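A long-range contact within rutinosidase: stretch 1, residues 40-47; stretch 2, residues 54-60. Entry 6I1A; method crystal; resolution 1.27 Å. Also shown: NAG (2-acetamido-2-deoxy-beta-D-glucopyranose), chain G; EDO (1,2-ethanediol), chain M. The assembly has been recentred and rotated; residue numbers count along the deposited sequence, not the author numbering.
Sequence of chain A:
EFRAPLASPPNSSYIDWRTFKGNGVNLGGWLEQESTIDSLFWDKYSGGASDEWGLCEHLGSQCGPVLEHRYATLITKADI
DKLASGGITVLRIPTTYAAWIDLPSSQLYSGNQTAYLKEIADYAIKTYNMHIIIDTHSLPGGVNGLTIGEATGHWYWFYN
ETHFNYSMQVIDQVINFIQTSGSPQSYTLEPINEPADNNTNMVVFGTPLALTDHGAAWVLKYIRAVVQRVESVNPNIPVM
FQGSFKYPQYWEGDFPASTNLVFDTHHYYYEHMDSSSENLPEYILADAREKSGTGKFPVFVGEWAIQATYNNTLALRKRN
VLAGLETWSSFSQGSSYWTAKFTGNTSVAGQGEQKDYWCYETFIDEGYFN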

ATOM      1  N   LEU A  40      -3.640  23.924 -22.812  1.00 16.02           N
ATOM      2  CA  LEU A  40      -4.174  24.931 -23.783  1.00 17.36           C
ATOM      3  C   LEU A  40      -5.384  24.308 -24.469  1.00 20.75           C
ATOM      4  O   LEU A  40      -6.464  24.939 -24.471  1.00 18.29           O
ATOM      5  N   PHE A  41      -5.263  23.040 -24.813  1.00 17.06           N
ATOM      6  CA  PHE A  41      -6.408  22.353 -25.470  1.00 16.64           C
ATOM      7  C   PHE A  41      -7.598  22.369 -24.538  1.00 16.72           C
ATOM      8  O   PHE A  41      -8.734  22.676 -24.956  1.00 17.00           O
ATOM      9  N   TRP A  42      -7.444  21.876 -23.332  1.00 14.65           N
ATOM     10  CA  TRP A  42      -8.535  21.723 -22.366  1.00 14.87           C
ATOM     11  C   TRP A  42      -9.152  23.071 -22.028  1.00 16.01           C
ATOM     12  O   TRP A  42     -10.396  23.221 -21.931  1.00 16.88           O
ATOM     13  N   ASP A  43      -8.298  24.075 -21.788  1.00 18.16           N
ATOM     14  CA  ASP A  43      -8.835  25.391 -21.388  1.00 17.91           C
ATOM     15  C   ASP A  43      -9.620  25.995 -22.542  1.00 18.49           C
ATOM     16  O   ASP A  43     -10.660  26.637 -22.249  1.00 20.69           O
ATOM     17  N   LYS A  44      -9.173  25.831 -23.768  1.00 17.04           N
ATOM     18  CA  LYS A  44      -9.852  26.386 -24.969  1.00 18.76           C
ATOM     19  C   LYS A  44     -11.175  25.658 -25.258  1.00 20.75           C
ATOM     20  O   LYS A  44     -12.167  26.321 -25.618  1.00 21.09           O
ATOM     21  N   TYR A  45     -11.250  24.336 -25.100  1.00 17.32           N
ATOM     22  CA  TYR A  45     -12.362  23.537 -25.674  1.00 17.95           C
ATOM     23  C   TYR A  45     -13.246  22.807 -24.682  1.00 17.05           C
ATOM     24  O   TYR A  45     -14.361  22.361 -25.079  1.00 17.65           O
ATOM     25  N   SER A  46     -12.910  22.707 -23.402  1.00 16.30           N
ATOM     26  CA  SER A  46     -13.655  21.846 -22.469  1.00 16.93           C
ATOM     27  C   SER A  46     -14.931  22.487 -21.963  1.00 16.79           C
ATOM     28  O   SER A  46     -15.813  21.752 -21.493  1.00 17.21           O
ATOM     29  N   GLY A  47     -15.005  23.823 -21.925  1.00 17.64           N
ATOM     30  CA  GLY A  47     -16.075  24.466 -21.182  1.00 19.00           C
ATOM     31  C   GLY A  47     -16.074  24.150 -19.712  1.00 20.15           C
ATOM     32  O   GLY A  47     -17.083  24.332 -19.120  1.00 24.18           O
ATOM     33  N   GLY A  54     -17.847  15.180 -21.579  1.00 14.35           N
ATOM     34  CA  GLY A  54     -18.426  16.529 -21.389  1.00 14.97           C
ATOM     35  C   GLY A  54     -17.788  17.541 -22.318  1.00 14.74           C
ATOM     36  O   GLY A  54     -18.483  18.495 -22.725  1.00 14.96           O
ATOM     37  N   LEU A  55     -16.505  17.445 -22.631  1.00 14.77           N
ATOM     38  CA  LEU A  55     -15.874  18.314 -23.664  1.00 14.99           C
ATOM     39  C   LEU A  55     -16.613  18.166 -24.994  1.00 17.89           C
ATOM     40  O   LEU A  55     -16.950  19.187 -25.664  1.00 16.91           O
ATOM     41  N   CYS A  56     -16.928  16.948 -25.383  1.00 14.88           N
ATOM     42  CA  CYS A  56     -17.607  16.714 -26.675  1.00 16.61           C
ATOM     43  C   CYS A  56     -19.033  17.242 -26.595  1.00 15.67           C
ATOM     44  O   CYS A  56     -19.468  17.898 -27.595  1.00 17.50           O
ATOM     45  N   GLU A  57     -19.727  16.993 -25.500  1.00 16.51           N
ATOM     46  CA  GLU A  57     -21.087  17.531 -25.294  1.00 17.75           C
ATOM     47  C   GLU A  57     -21.025  19.067 -25.404  1.00 17.88           C
ATOM     48  O   GLU A  57     -21.882  19.701 -26.104  1.00 18.29           O
ATOM     49  N   HIS A  58     -20.069  19.691 -24.734  1.00 16.11           N
ATOM     50  CA  HIS A  58     -19.971  21.179 -24.742  1.00 16.65           C
ATOM     51  C   HIS A  58     -19.761  21.691 -26.150  1.00 17.20           C
ATOM     52  O   HIS A  58     -20.367  22.758 -26.512  1.00 19.04           O
ATOM     53  N   LEU A  59     -18.925  21.063 -26.964  1.00 16.77           N
ATOM     54  CA  LEU A  59     -18.607  21.538 -28.322  1.00 17.32           C
ATOM     55  C   LEU A  59     -19.767  21.271 -29.303  1.00 19.68           C
ATOM     56  O   LEU A  59     -19.740  21.839 -30.408  1.00 20.74           O
ATOM     57  N   GLY A  60     -20.650  20.368 -28.967  1.00 17.29           N
ATOM     58  CA  GLY A  60     -21.802  20.001 -29.819  1.00 18.38           C
ATOM     59  C   GLY A  60     -21.335  19.626 -31.208  1.00 18.29           C
ATOM     60  O   GLY A  60     -20.417  18.805 -31.382  1.00 19.59           O
TER

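Two helices that meet near their C-terminal ends can pack by placing one aliphatic side chain against several residues of the partner. Rutinosidase offers a compact example. The helix axes approach to 10.9 Å and are inclined at 42°, and no direct hydrogen bond joins the stretches; together they bury 347 Å².

Leu 55 gives up the most surface. Its CA-to-CB bond runs sideways, but with chi1 at t and chi2 between wells at 145° its CD1 enters a pocket of stretch 1. There Leu 55 CD1 lies over one face of the Trp 42 ring, 3.7 Å from Trp 42 CZ3, in a CH-pi contact, while Phe 41 CE2 approaches the same Leu 55 CD1 to 4.0 Å. Both aromatic residues are t. Ser 46 CA adds a backbone contact, 3.8 Å from Leu 55 CD1; its hydroxyl, at chi1 p, turns back within stretch 1, where Ser 46 OG donates to Trp 42 O at 2.7 Å.

Tyr 45, an m rotamer, follows in area covered. Its ring meets Leu 59, also m and pointing toward stretch 1, with Tyr 45 CD1 4.0 Å from Leu 59 CD2. The end of the tyrosine leads away, and Lys 44 NZ donates to Tyr 45 OH at 2.9 Å.

His 58, a t rotamer pointing toward stretch 1, closes the exposed margin. Tyr 45 O lies at its ring edge, 3.1 Å from His 58 CD2, while Gly 47 CA rests over one face, 3.6 Å from the His 58 ring centroid. A CB on Gly 47 would fall 2.6 Å from His 58 ND1, a clash. Water supplies the polar link: one molecule donates to Lys 44 O at 3.1 Å and hydrogen-bonds His 58 NE2 at 2.6 Å. Outside this contact, EDO O1 donates to Asp 43 OD1 at 2.8 Å, and NAG C6 lies 3.6 Å from Leu 40 CA.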

ATOM      1  CB  LEU A  40      -3.104  25.299 -24.790  1.00 20.30           C
ATOM      2  CG  LEU A  40      -3.554  26.259 -25.891  1.00 22.60           C
ATOM      3  CD1 LEU A  40      -4.218  27.493 -25.287  1.00 25.26           C
ATOM      4  CD2 LEU A  40      -2.348  26.652 -26.733  1.00 27.86           C
ATOM      5  CB  PHE A  41      -5.955  20.955 -25.881  1.00 17.28           C
ATOM      6  CG  PHE A  41      -7.076  20.159 -26.486  1.00 17.06           C
ATOM      7  CD1 PHE A  41      -7.461  20.418 -27.786  1.00 18.31           C
ATOM      8  CD2 PHE A  41      -7.711  19.154 -25.784  1.00 18.80           C
ATOM      9  CE1 PHE A  41      -8.489  19.653 -28.360  1.00 20.13           C
ATOM     10  CE2 PHE A  41      -8.749  18.430 -26.350  1.00 19.06           C
ATOM     11  CZ  PHE A  41      -9.162  18.727 -27.630  1.00 19.84           C
ATOM     12  CB  TRP A  42      -8.120  20.969 -21.105  1.00 15.11           C
ATOM     13  CG  TRP A  42      -9.272  20.259 -20.483  1.00 14.69           C
ATOM     14  CD1 TRP A  42     -10.088  20.635 -19.476  1.00 14.53           C
ATOM     15  CD2 TRP A  42      -9.805  18.990 -20.963  1.00 14.30           C
ATOM     16  NE1 TRP A  42     -11.056  19.698 -19.234  1.00 15.21           N
ATOM     17  CE2 TRP A  42     -10.905  18.688 -20.172  1.00 15.00           C
ATOM     18  CE3 TRP A  42      -9.374  18.092 -21.944  1.00 13.80           C
ATOM     19  CZ2 TRP A  42     -11.601  17.476 -20.300  1.00 16.91           C
ATOM     20  CZ3 TRP A  42     -10.083  16.903 -22.099  1.00 14.83           C
ATOM     21  CH2 TRP A  42     -11.171  16.627 -21.286  1.00 15.07           C
ATOM     22  CB  ASP A  43      -7.677  26.301 -20.983  1.00 19.34           C
ATOM     23  CG  ASP A  43      -7.005  25.932 -19.687  1.00 21.78           C
ATOM     24  OD1 ASP A  43      -7.480  25.021 -18.994  1.00 23.33           O
ATOM     25  OD2 ASP A  43      -5.960  26.579 -19.392  1.00 23.34           O
ATOM     26  CB  LYS A  44      -8.959  26.319 -26.196  1.00 23.32           C
ATOM     27  CG  LYS A  44      -9.480  27.048 -27.423  1.00 31.57           C
ATOM     28  CD  LYS A  44      -8.394  27.222 -28.433  1.00 36.59           C
ATOM     29  CE  LYS A  44      -8.914  27.866 -29.700  1.00 42.51           C
ATOM     30  NZ  LYS A  44      -8.102  27.433 -30.858  1.00 52.44           N
ATOM     31  CB  TYR A  45     -11.801  22.566 -26.685  1.00 17.32           C
ATOM     32  CG  TYR A  45     -11.213  23.212 -27.906  1.00 17.05           C
ATOM     33  CD1 TYR A  45     -11.999  23.950 -28.807  1.00 18.61           C
ATOM     34  CD2 TYR A  45      -9.891  23.057 -28.189  1.00 18.68           C
ATOM     35  CE1 TYR A  45     -11.430  24.514 -29.944  1.00 20.43           C
ATOM     36  CE2 TYR A  45      -9.315  23.630 -29.322  1.00 21.61           C
ATOM     37  CZ  TYR A  45     -10.090  24.379 -30.181  1.00 22.99           C
ATOM     38  OH  TYR A  45      -9.496  24.904 -31.299  1.00 24.82           O
ATOM     39  CB  SER A  46     -12.814  21.397 -21.301  1.00 18.29           C
ATOM     40  OG  SER A  46     -12.534  22.495 -20.390  1.00 17.12           O
ATOM     41  CB  LEU A  55     -14.394  17.963 -23.788  1.00 16.64           C
ATOM     42  CG  LEU A  55     -13.627  18.687 -24.878  1.00 16.82           C
ATOM     43  CD1 LEU A  55     -12.188  18.949 -24.411  1.00 17.62           C
ATOM     44  CD2 LEU A  55     -13.645  17.942 -26.180  1.00 16.52           C
ATOM     45  CB  CYS A  56     -17.590  15.225 -26.980  1.00 16.76           C
ATOM     46  SG  CYS A  56     -17.902  14.822 -28.708  1.00 20.48           S
ATOM     47  CB  GLU A  57     -21.642  17.115 -23.954  1.00 18.33           C
ATOM     48  CG  GLU A  57     -23.034  17.667 -23.650  1.00 25.69           C
ATOM     49  CD  GLU A  57     -23.833  16.932 -22.600  1.00 34.61           C
ATOM     50  OE1 GLU A  57     -23.283  16.097 -21.933  1.00 42.05           O
ATOM     51  OE2 GLU A  57     -25.044  17.216 -22.478  1.00 60.34           O
ATOM     52  CB  HIS A  58     -18.767  21.568 -23.861  1.00 16.77           C
ATOM     53  CG  HIS A  58     -18.313  22.981 -24.026  1.00 16.31           C
ATOM     54  ND1 HIS A  58     -19.150  24.055 -23.687  1.00 18.27           N
ATOM     55  CD2 HIS A  58     -17.221  23.509 -24.576  1.00 18.53           C
ATOM     56  CE1 HIS A  58     -18.498  25.195 -23.972  1.00 17.63           C
ATOM     57  NE2 HIS A  58     -17.320  24.902 -24.520  1.00 18.91           N
ATOM     58  CB  LEU A  59     -17.320  20.902 -28.826  1.00 18.00           C
ATOM     59  CG  LEU A  59     -16.013  21.329 -28.155  1.00 17.40           C
ATOM     60  CD1 LEU A  59     -14.851  20.523 -28.695  1.00 18.54           C
ATOM     61  CD2 LEU A  59     -15.784  22.825 -28.340  1.00 19.15           C
TER
HETATM   62  C1  NAG G 405      -0.948  26.885 -18.475  1.00 24.93           C
HETATM   63  C2  NAG G 405      -0.684  28.313 -17.971  1.00 26.25           C
HETATM   64  C3  NAG G 405      -1.890  29.168 -18.266  1.00 28.82           C
HETATM   65  C4  NAG G 405      -2.203  29.131 -19.719  1.00 26.54           C
HETATM   66  C5  NAG G 405      -2.470  27.661 -20.039  1.00 25.86           C
HETATM   67  C6  NAG G 405      -2.872  27.382 -21.468  1.00 29.05           C
HETATM   68  C7  NAG G 405       0.794  28.253 -16.021  1.00 40.28           C
HETATM   69  C8  NAG G 405       1.900  28.655 -16.942  1.00 35.86           C
HETATM   70  N2  NAG G 405      -0.477  28.237 -16.501  1.00 33.44           N
HETATM   71  O3  NAG G 405      -1.596  30.498 -17.814  1.00 29.62           O
HETATM   72  O4  NAG G 405      -3.439  29.879 -20.004  1.00 22.54           O
HETATM   73  O5  NAG G 405      -1.207  26.988 -19.818  1.00 24.66           O
HETATM   74  O6  NAG G 405      -1.902  27.974 -22.339  1.00 32.52           O
HETATM   75  O7  NAG G 405       1.059  27.840 -14.902  1.00 53.64           O
HETATM   76  C1  EDO M 411      -6.322  21.970 -17.519  1.00 28.15           C
HETATM   77  O1  EDO M 411      -5.682  23.193 -17.875  1.00 32.69           O
HETATM   78  C2  EDO M 411      -5.326  21.070 -16.874  1.00 28.24           C
HETATM   79  O2  EDO M 411      -4.131  20.837 -17.577  1.00 23.02           O
HETATM   80  O   HOH W   1     -15.181  26.356 -24.941  1.00 26.90           O